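Exo-poly-alpha-D-galacturonosidase (Thermotoga maritima, PDB 3JUR) probably hydrolyses the alpha-1,4-linked galacturonic acid chains of pectin, as a tetrameric, hyperthermoactive member of glycoside hydrolase family 28. Local coordinates at residues D[9-14]-D[311-316]; D[246-251]-D[280-285]; D[307-312]-D[339-344]. All blocks are in the same frame, centred on the assembly; numbering follows the deposited sequence.

Contact 1: residues D[9-14]-D[311-316]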
loop_
_atom_site.group_PDB
_atom_site.type_symbol
_atom_site.label_atom_id
_atom_site.label_comp_id
_atom_site.label_asym_id
_atom_site.label_seq_id
_atom_site.Cartn_x
_atom_site.Cartn_y
_atom_site.Cartn_z
ATOM N N LYS D 9 -26.848 16.429 -9.828
ATOM C CA LYS D 9 -28.258 16.723 -10.132
ATOM C C LYS D 9 -29.013 17.250 -8.911
ATOM O O LYS D 9 -29.854 18.137 -9.037
ATOM C CB LYS D 9 -28.985 15.494 -10.705
ATOM C CG LYS D 9 -28.398 14.931 -11.997
ATOM C CD LYS D 9 -28.816 15.739 -13.214
ATOM C CE LYS D 9 -28.048 15.301 -14.451
ATOM N NZ LYS D 9 -28.334 16.186 -15.618
ATOM N N ILE D 10 -28.715 16.708 -7.732
ATOM C CA ILE D 10 -29.348 17.194 -6.509
ATOM C C ILE D 10 -28.881 18.622 -6.182
ATOM O O ILE D 10 -29.708 19.484 -5.878
ATOM C CB ILE D 10 -29.160 16.213 -5.320
ATOM C CG1 ILE D 10 -29.816 14.868 -5.652
ATOM C CG2 ILE D 10 -29.783 16.781 -4.032
ATOM C CD1 ILE D 10 -29.401 13.740 -4.736
ATOM N N GLU D 11 -27.572 18.868 -6.283
ATOM C CA GLU D 11 -27.012 20.208 -6.064
ATOM C C GLU D 11 -27.635 21.241 -7.021
ATOM O O GLU D 11 -27.935 22.370 -6.620
ATOM C CB GLU D 11 -25.473 20.198 -6.143
ATOM C CG GLU D 11 -24.843 21.593 -6.231
ATOM C CD GLU D 11 -23.394 21.660 -5.762
ATOM O OE1 GLU D 11 -22.763 20.595 -5.578
ATOM O OE2 GLU D 11 -22.880 22.789 -5.579
ATOM N N GLU D 12 -27.856 20.827 -8.269
ATOM C CA GLU D 12 -28.520 21.649 -9.286
ATOM C C GLU D 12 -29.913 22.042 -8.832
ATOM O O GLU D 12 -30.277 23.211 -8.861
ATOM C CB GLU D 12 -28.675 20.849 -10.574
ATOM C CG GLU D 12 -28.077 21.483 -11.789
ATOM C CD GLU D 12 -26.702 20.921 -12.074
ATOM O OE1 GLU D 12 -25.764 21.304 -11.345
ATOM O OE2 GLU D 12 -26.572 20.091 -13.001
ATOM N N GLU D 13 -30.684 21.031 -8.435
ATOM C CA GLU D 13 -32.058 21.182 -7.981
ATOM C C GLU D 13 -32.162 22.148 -6.795
ATOM O O GLU D 13 -33.029 23.027 -6.785
ATOM C CB GLU D 13 -32.635 19.797 -7.643
ATOM C CG GLU D 13 -33.996 19.789 -6.945
ATOM C CD GLU D 13 -35.148 20.261 -7.822
ATOM O OE1 GLU D 13 -34.978 20.386 -9.055
ATOM O OE2 GLU D 13 -36.238 20.511 -7.261
ATOM N N ILE D 14 -31.272 21.988 -5.814
ATOM C CA ILE D 14 -31.204 22.898 -4.674
ATOM C C ILE D 14 -30.936 24.339 -5.126
ATOM O O ILE D 14 -31.667 25.258 -4.747
ATOM C CB ILE D 14 -30.136 22.455 -3.625
ATOM C CG1 ILE D 14 -30.455 21.051 -3.099
ATOM C CG2 ILE D 14 -30.092 23.448 -2.464
ATOM C CD1 ILE D 14 -29.304 20.339 -2.419
ATOM N N ASN D 311 -31.758 13.585 0.425
ATOM C CA ASN D 311 -31.181 14.502 -0.563
ATOM C C ASN D 311 -30.382 15.641 0.055
ATOM O O ASN D 311 -30.737 16.820 -0.042
ATOM C CB ASN D 311 -32.254 15.010 -1.527
ATOM C CG ASN D 311 -32.918 13.883 -2.279
ATOM O OD1 ASN D 311 -32.254 12.935 -2.704
ATOM N ND2 ASN D 311 -34.236 13.968 -2.436
ATOM N N VAL D 312 -29.301 15.256 0.717
ATOM C CA VAL D 312 -28.388 16.200 1.317
ATOM C C VAL D 312 -27.047 16.013 0.635
ATOM O O VAL D 312 -26.544 14.885 0.543
ATOM C CB VAL D 312 -28.237 15.944 2.828
ATOM C CG1 VAL D 312 -27.145 16.834 3.416
ATOM C CG2 VAL D 312 -29.564 16.182 3.549
ATOM N N VAL D 313 -26.487 17.113 0.137
ATOM C CA VAL D 313 -25.168 17.103 -0.469
ATOM C C VAL D 313 -24.240 18.006 0.340
ATOM O O VAL D 313 -24.520 19.200 0.524
ATOM C CB VAL D 313 -25.193 17.580 -1.947
ATOM C CG1 VAL D 313 -23.782 17.631 -2.523
ATOM C CG2 VAL D 313 -26.096 16.687 -2.812
ATOM N N ALA D 314 -23.142 17.421 0.814
ATOM C CA ALA D 314 -22.066 18.160 1.466
ATOM C C ALA D 314 -20.816 18.022 0.605
ATOM O O ALA D 314 -20.217 16.940 0.530
ATOM C CB ALA D 314 -21.814 17.636 2.878
ATOM N N ARG D 315 -20.432 19.117 -0.049
ATOM C CA ARG D 315 -19.344 19.090 -1.006
ATOM C C ARG D 315 -18.267 20.135 -0.714
ATOM O O ARG D 315 -18.576 21.284 -0.388
ATOM C CB ARG D 315 -19.887 19.283 -2.423
ATOM C CG ARG D 315 -18.847 19.093 -3.508
ATOM C CD ARG D 315 -19.407 19.363 -4.903
ATOM N NE ARG D 315 -19.991 20.704 -5.032
ATOM C CZ ARG D 315 -19.301 21.840 -5.124
ATOM N NH1 ARG D 315 -17.970 21.840 -5.092
ATOM N NH2 ARG D 315 -19.949 22.989 -5.249
ATOM N N ASN D 316 -17.006 19.718 -0.856
ATOM C CA ASN D 316 -15.846 20.610 -0.757
ATOM C C ASN D 316 -15.782 21.361 0.566
ATOM O O ASN D 316 -15.551 22.565 0.600
ATOM C CB ASN D 316 -15.804 21.593 -1.941
ATOM C CG ASN D 316 -14.431 22.219 -2.134
ATOM O OD1 ASN D 316 -13.410 21.538 -2.059
ATOM N ND2 ASN D 316 -14.404 23.524 -2.377
#
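R315 takes hold of E11 side-on, NE and NH2 each reaching one carboxylate oxygen. R315 NE lies 2.8 Å from E11 OE1 and R315 NH2 to E11 OE2 is 3.0 Å; both oxygens use their syn lone pairs. The carboxylate and the guanidinium are nearly coplanar, 18° apart, so the two straight bonds fix the rotation of both groups. E11 gets there with CG anti to the backbone N and an extended chain beyond it, whereas the arginine bends at chi3 (56°) to turn its edge to the acid. An alanine in place of R315 would probably cost the helix this paired salt bridge and leave R286, which also bridges to OE2, to balance the buried carboxylate with fewer bonds.

One helical residue earlier the contact is apolar. I10 CG2 meets V313 CG2 at 3.9 Å, and I10 CD1 lies 3.6 Å from N311 OD1, an oxygen that accepts a hydrogen bond from N340. I14 and E13 also pack on Y282 of the neighbouring strand.

Helical segment 9-14 crosses strand 311-315 at 101°, the two axes 8.6 Å apart at closest. V312 and A314 point away from the helix, V313 and R315 toward it: an N-terminal helix laid across the outside of the right-handed parallel beta-helix typical of family 28.

Contact 2: residues D[246-251]-D[280-285]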
loop_
_atom_site.group_PDB
_atom_site.type_symbol
_atom_site.label_atom_id
_atom_site.label_comp_id
_atom_site.label_asym_id
_atom_site.label_seq_id
_atom_site.Cartn_x
_atom_site.Cartn_y
_atom_site.Cartn_z
ATOM N N CYS D 246 -36.509 21.460 7.174
ATOM C CA CYS D 246 -36.328 22.507 6.171
ATOM C C CYS D 246 -36.161 21.934 4.772
ATOM O O CYS D 246 -35.699 20.803 4.605
ATOM C CB CYS D 246 -35.127 23.384 6.526
ATOM S SG CYS D 246 -35.427 24.389 7.980
ATOM N N LYS D 247 -36.539 22.726 3.776
ATOM C CA LYS D 247 -36.471 22.323 2.373
ATOM C C LYS D 247 -35.804 23.429 1.546
ATOM O O LYS D 247 -36.172 24.596 1.666
ATOM C CB LYS D 247 -37.883 22.039 1.837
ATOM C CG LYS D 247 -37.911 21.366 0.470
ATOM C CD LYS D 247 -39.333 21.046 0.011
ATOM C CE LYS D 247 -39.327 20.434 -1.387
ATOM N NZ LYS D 247 -40.674 19.968 -1.840
ATOM N N TYR D 248 -34.842 23.046 0.706
ATOM C CA TYR D 248 -34.074 23.980 -0.134
ATOM C C TYR D 248 -33.281 24.964 0.708
ATOM O O TYR D 248 -33.728 26.088 0.985
ATOM C CB TYR D 248 -34.959 24.729 -1.143
ATOM C CG TYR D 248 -35.714 23.841 -2.094
ATOM C CD1 TYR D 248 -35.041 22.970 -2.944
ATOM C CD2 TYR D 248 -37.107 23.896 -2.172
ATOM C CE1 TYR D 248 -35.735 22.149 -3.833
ATOM C CE2 TYR D 248 -37.811 23.086 -3.060
ATOM C CZ TYR D 248 -37.116 22.211 -3.882
ATOM O OH TYR D 248 -37.797 21.399 -4.760
ATOM N N MET D 249 -32.105 24.521 1.125
ATOM C CA MET D 249 -31.235 25.316 1.962
ATOM C C MET D 249 -29.805 25.223 1.463
ATOM O O MET D 249 -29.354 24.153 1.023
ATOM C CB MET D 249 -31.331 24.848 3.415
ATOM C CG MET D 249 -30.478 25.628 4.399
ATOM S SD MET D 249 -30.991 25.292 6.093
ATOM C CE MET D 249 -29.649 26.015 7.001
ATOM N N LEU D 250 -29.107 26.353 1.534
ATOM C CA LEU D 250 -27.690 26.430 1.211
ATOM C C LEU D 250 -26.909 26.945 2.408
ATOM O O LEU D 250 -27.277 27.948 3.020
ATOM C CB LEU D 250 -27.462 27.337 -0.008
ATOM C CG LEU D 250 -26.026 27.724 -0.369
ATOM C CD1 LEU D 250 -25.185 26.491 -0.760
ATOM C CD2 LEU D 250 -26.029 28.770 -1.482
ATOM N N ILE D 251 -25.850 26.229 2.753
ATOM C CA ILE D 251 -24.905 26.648 3.790
ATOM C C ILE D 251 -23.538 26.624 3.122
ATOM O O ILE D 251 -23.053 25.558 2.736
ATOM C CB ILE D 251 -24.889 25.686 5.011
ATOM C CG1 ILE D 251 -26.282 25.569 5.644
ATOM C CG2 ILE D 251 -23.846 26.148 6.035
ATOM C CD1 ILE D 251 -26.460 24.363 6.592
ATOM N N SER D 280 -36.432 17.043 6.448
ATOM C CA SER D 280 -35.444 17.969 5.910
ATOM C C SER D 280 -34.965 17.358 4.602
ATOM O O SER D 280 -34.651 16.164 4.548
ATOM C CB SER D 280 -34.258 18.157 6.856
ATOM O OG SER D 280 -34.429 19.282 7.700
ATOM N N GLU D 281 -34.924 18.169 3.549
ATOM C CA GLU D 281 -34.571 17.678 2.222
ATOM C C GLU D 281 -34.055 18.795 1.322
ATOM O O GLU D 281 -34.441 19.960 1.470
ATOM C CB GLU D 281 -35.756 16.945 1.568
ATOM C CG GLU D 281 -37.006 17.791 1.400
ATOM C CD GLU D 281 -38.139 17.056 0.703
ATOM O OE1 GLU D 281 -39.297 17.548 0.783
ATOM O OE2 GLU D 281 -37.873 16.004 0.076
ATOM N N TYR D 282 -33.178 18.425 0.392
ATOM C CA TYR D 282 -32.567 19.364 -0.541
ATOM C C TYR D 282 -31.767 20.426 0.206
ATOM O O TYR D 282 -32.062 21.622 0.138
ATOM C CB TYR D 282 -33.625 19.970 -1.474
ATOM C CG TYR D 282 -34.224 18.974 -2.443
ATOM C CD1 TYR D 282 -33.418 18.298 -3.360
ATOM C CD2 TYR D 282 -35.600 18.724 -2.466
ATOM C CE1 TYR D 282 -33.958 17.382 -4.267
ATOM C CE2 TYR D 282 -36.152 17.811 -3.378
ATOM C CZ TYR D 282 -35.314 17.144 -4.266
ATOM O OH TYR D 282 -35.833 16.245 -5.170
ATOM N N ILE D 283 -30.774 19.952 0.954
ATOM C CA ILE D 283 -29.865 20.791 1.728
ATOM C C ILE D 283 -28.476 20.666 1.114
ATOM O O ILE D 283 -27.954 19.553 0.955
ATOM C CB ILE D 283 -29.773 20.364 3.232
ATOM C CG1 ILE D 283 -31.147 20.001 3.839
ATOM C CG2 ILE D 283 -29.039 21.435 4.063
ATOM C CD1 ILE D 283 -32.139 21.136 3.943
ATOM N N LEU D 284 -27.895 21.811 0.764
ATOM C CA LEU D 284 -26.570 21.870 0.177
ATOM C C LEU D 284 -25.615 22.531 1.168
ATOM O O LEU D 284 -25.855 23.652 1.617
ATOM C CB LEU D 284 -26.602 22.627 -1.162
ATOM C CG LEU D 284 -25.295 22.807 -1.938
ATOM C CD1 LEU D 284 -24.690 21.447 -2.337
ATOM C CD2 LEU D 284 -25.544 23.660 -3.166
ATOM N N VAL D 285 -24.556 21.810 1.525
ATOM C CA VAL D 285 -23.535 22.295 2.457
ATOM C C VAL D 285 -22.192 22.274 1.718
ATOM O O VAL D 285 -21.655 21.196 1.444
ATOM C CB VAL D 285 -23.472 21.393 3.717
ATOM C CG1 VAL D 285 -22.442 21.911 4.741
ATOM C CG2 VAL D 285 -24.861 21.281 4.355
#
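S280 OG is the best-held polar atom, with three partners. It accepts the backbone N-H of C246 at 3.1 Å, and it is also hydrogen-bonded to the carbonyl oxygens of K266 and P243, which must share or alternate in its single hydrogen. From this anchor the two segments run parallel and in register. C246 O takes the N-H of E281, while farther on M249 O receives L284 N almost straight on, at 2.8 Å and 174°, and L284 O in turn accepts I251 N.

Between these bonds the chain turns a corner. Y248 and Y282 both have positive phi, and their rings leave side by side, pointing the same way. The planes are 11° apart, but the rings are slid so far that they barely overlap, with centroids 5.2 Å apart. Y248 CD1 rests 3.6 Å from Y282 CB, and Y248 OH is hydrogen-bonded to E13 OE2 of helix 6-16.

K247 and E281 also lie alongside each other. E281 CG takes the crowded position between N and C, and the extended chain carries OE1 to a long, weak ion pair of 3.8 Å with K247 NZ; OE2 has the stronger partner, R310. On the opposite face to K247 and E281, I283 CD1 tucks against M249 CB at 3.8 Å, and V285 CG2 faces I251 CD1.

The backbone bonds thus do the joining of successive coils, and for E281, whose OE2 is held by R310, the long pair with K247 probably adds only a modest attraction.

Contact 3: residues D[307-312]-D[339-344]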
loop_
_atom_site.group_PDB
_atom_site.type_symbol
_atom_site.label_atom_id
_atom_site.label_comp_id
_atom_site.label_asym_id
_atom_site.label_seq_id
_atom_site.Cartn_x
_atom_site.Cartn_y
_atom_site.Cartn_z
ATOM N N GLY D 307 -38.985 12.704 11.061
ATOM C CA GLY D 307 -39.724 13.189 9.899
ATOM C C GLY D 307 -39.070 12.787 8.588
ATOM O O GLY D 307 -39.662 12.950 7.519
ATOM N N GLY D 308 -37.853 12.251 8.675
ATOM C CA GLY D 308 -37.075 11.879 7.499
ATOM C C GLY D 308 -36.022 12.921 7.157
ATOM O O GLY D 308 -36.202 14.114 7.420
ATOM N N VAL D 309 -34.904 12.455 6.605
ATOM C CA VAL D 309 -33.875 13.316 6.014
ATOM C C VAL D 309 -33.448 12.663 4.701
ATOM O O VAL D 309 -33.077 11.482 4.674
ATOM C CB VAL D 309 -32.642 13.517 6.947
ATOM C CG1 VAL D 309 -31.584 14.411 6.277
ATOM C CG2 VAL D 309 -33.053 14.107 8.315
ATOM N N ARG D 310 -33.520 13.417 3.610
ATOM C CA ARG D 310 -33.138 12.889 2.297
ATOM C C ARG D 310 -32.529 13.986 1.434
ATOM O O ARG D 310 -32.765 15.169 1.687
ATOM C CB ARG D 310 -34.345 12.259 1.578
ATOM C CG ARG D 310 -35.545 13.179 1.447
ATOM C CD ARG D 310 -36.335 12.907 0.176
ATOM N NE ARG D 310 -37.417 11.952 0.379
ATOM C CZ ARG D 310 -38.713 12.227 0.224
ATOM N NH1 ARG D 310 -39.120 13.438 -0.145
ATOM N NH2 ARG D 310 -39.613 11.280 0.436
ATOM N N ASN D 311 -31.758 13.585 0.425
ATOM C CA ASN D 311 -31.181 14.502 -0.563
ATOM C C ASN D 311 -30.382 15.641 0.055
ATOM O O ASN D 311 -30.737 16.820 -0.042
ATOM C CB ASN D 311 -32.254 15.010 -1.527
ATOM C CG ASN D 311 -32.918 13.883 -2.279
ATOM O OD1 ASN D 311 -32.254 12.935 -2.704
ATOM N ND2 ASN D 311 -34.236 13.968 -2.436
ATOM N N VAL D 312 -29.301 15.256 0.717
ATOM C CA VAL D 312 -28.388 16.200 1.317
ATOM C C VAL D 312 -27.047 16.013 0.635
ATOM O O VAL D 312 -26.544 14.885 0.543
ATOM C CB VAL D 312 -28.237 15.944 2.828
ATOM C CG1 VAL D 312 -27.145 16.834 3.416
ATOM C CG2 VAL D 312 -29.564 16.182 3.549
ATOM N N GLU D 339 -31.573 8.982 4.094
ATOM C CA GLU D 339 -31.244 8.388 2.795
ATOM C C GLU D 339 -30.841 9.421 1.751
ATOM O O GLU D 339 -31.247 10.580 1.833
ATOM C CB GLU D 339 -32.400 7.526 2.266
ATOM C CG GLU D 339 -33.682 8.269 1.966
ATOM C CD GLU D 339 -34.749 7.361 1.371
ATOM O OE1 GLU D 339 -34.747 6.148 1.679
ATOM O OE2 GLU D 339 -35.596 7.862 0.600
ATOM N N ASN D 340 -30.059 8.979 0.767
ATOM C CA ASN D 340 -29.520 9.859 -0.260
ATOM C C ASN D 340 -28.726 11.004 0.363
ATOM O O ASN D 340 -29.051 12.187 0.176
ATOM C CB ASN D 340 -30.628 10.379 -1.191
ATOM C CG ASN D 340 -30.770 9.552 -2.454
ATOM O OD1 ASN D 340 -30.083 8.546 -2.639
ATOM N ND2 ASN D 340 -31.653 9.992 -3.347
ATOM N N ILE D 341 -27.713 10.629 1.141
ATOM C CA ILE D 341 -26.808 11.579 1.768
ATOM C C ILE D 341 -25.483 11.479 1.015
ATOM O O ILE D 341 -24.914 10.383 0.883
ATOM C CB ILE D 341 -26.597 11.277 3.294
ATOM C CG1 ILE D 341 -27.933 11.008 4.006
ATOM C CG2 ILE D 341 -25.816 12.425 3.983
ATOM C CD1 ILE D 341 -28.937 12.189 4.012
ATOM N N PHE D 342 -25.009 12.616 0.511
ATOM C CA PHE D 342 -23.833 12.659 -0.345
ATOM C C PHE D 342 -22.739 13.504 0.282
ATOM O O PHE D 342 -22.918 14.699 0.496
ATOM C CB PHE D 342 -24.199 13.211 -1.733
ATOM C CG PHE D 342 -25.162 12.350 -2.486
ATOM C CD1 PHE D 342 -24.705 11.413 -3.400
ATOM C CD2 PHE D 342 -26.530 12.465 -2.267
ATOM C CE1 PHE D 342 -25.596 10.608 -4.099
ATOM C CE2 PHE D 342 -27.433 11.654 -2.955
ATOM C CZ PHE D 342 -26.968 10.729 -3.871
ATOM N N PHE D 343 -21.608 12.865 0.558
ATOM C CA PHE D 343 -20.480 13.478 1.254
ATOM C C PHE D 343 -19.300 13.427 0.284
ATOM O O PHE D 343 -18.567 12.436 0.241
ATOM C CB PHE D 343 -20.193 12.692 2.545
ATOM C CG PHE D 343 -19.334 13.418 3.539
ATOM C CD1 PHE D 343 -19.830 14.515 4.246
ATOM C CD2 PHE D 343 -18.033 12.990 3.794
ATOM C CE1 PHE D 343 -19.027 15.189 5.181
ATOM C CE2 PHE D 343 -17.230 13.647 4.715
ATOM C CZ PHE D 343 -17.729 14.743 5.419
ATOM N N ILE D 344 -19.135 14.498 -0.498
ATOM C CA ILE D 344 -18.274 14.492 -1.687
ATOM C C ILE D 344 -17.180 15.548 -1.624
ATOM O O ILE D 344 -17.449 16.699 -1.284
ATOM C CB ILE D 344 -19.108 14.795 -2.982
ATOM C CG1 ILE D 344 -20.411 13.979 -3.022
ATOM C CG2 ILE D 344 -18.271 14.598 -4.263
ATOM C CD1 ILE D 344 -20.222 12.476 -3.098
HETATM O O HOH W 1 -37.969 8.763 1.331
#
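This is a parallel pairing of strands from successive coils of the beta-helix, at a place where both strands bend, at N311 and N340, whose phi is positive. The two asparagines lie side by side, pointing the same way. N340 ND2 gives a hydrogen to N311 OD1 at 3.1 Å, nearly in its own amide plane, although the two amides are turned 42° apart; stacked asparagines of this kind are a known feature of parallel beta-helices.

Backbone bonds run on both sides of the bend. Before it E339 N donates to V309 O; after it V312 N donates to N340 O, and V312 O receives F342 N at 2.7 Å, nearly along the C=O axis, with the same oxygen at the edge of the F342 ring. Inside the coil, I341 CD1 is 4.0 Å from V312 CB and 4.1 Å from V309 CG1.

The charged ends of R310 and E339 do not meet directly. Water 1 joins them, accepting from R310 NH2 at 3.1 Å and donating to E339 OE2 at 2.6 Å. Each charge has a direct partner too, R310 with E281 on the strand before and E339 with R374 on strand 372-379. F342 stacks on F377 of that same strand and touches L6, A7 and I10 of helix 6-16.

All three contacts lie on the same side of the chain's centre, and strand 309-320 serves contacts 1 and 3 alike, sharing N311 and V312. Contacts 2 and 3 join neighbouring coils in parallel register and rely on backbone bonds; contact 1 lays a helix across them, and its bonds are made by side chains. Contacts 1 and 2 are mainly buried, contact 3 only partly. Charge is used differently too: a direct two-pronged bridge under the helix, a long ion pair in contact 2, and a water-mediated link in contact 3. The E281 to R310 salt bridge ties contact 2 to contact 3, while Y282 and F342 bring both into contact with helix 6-16.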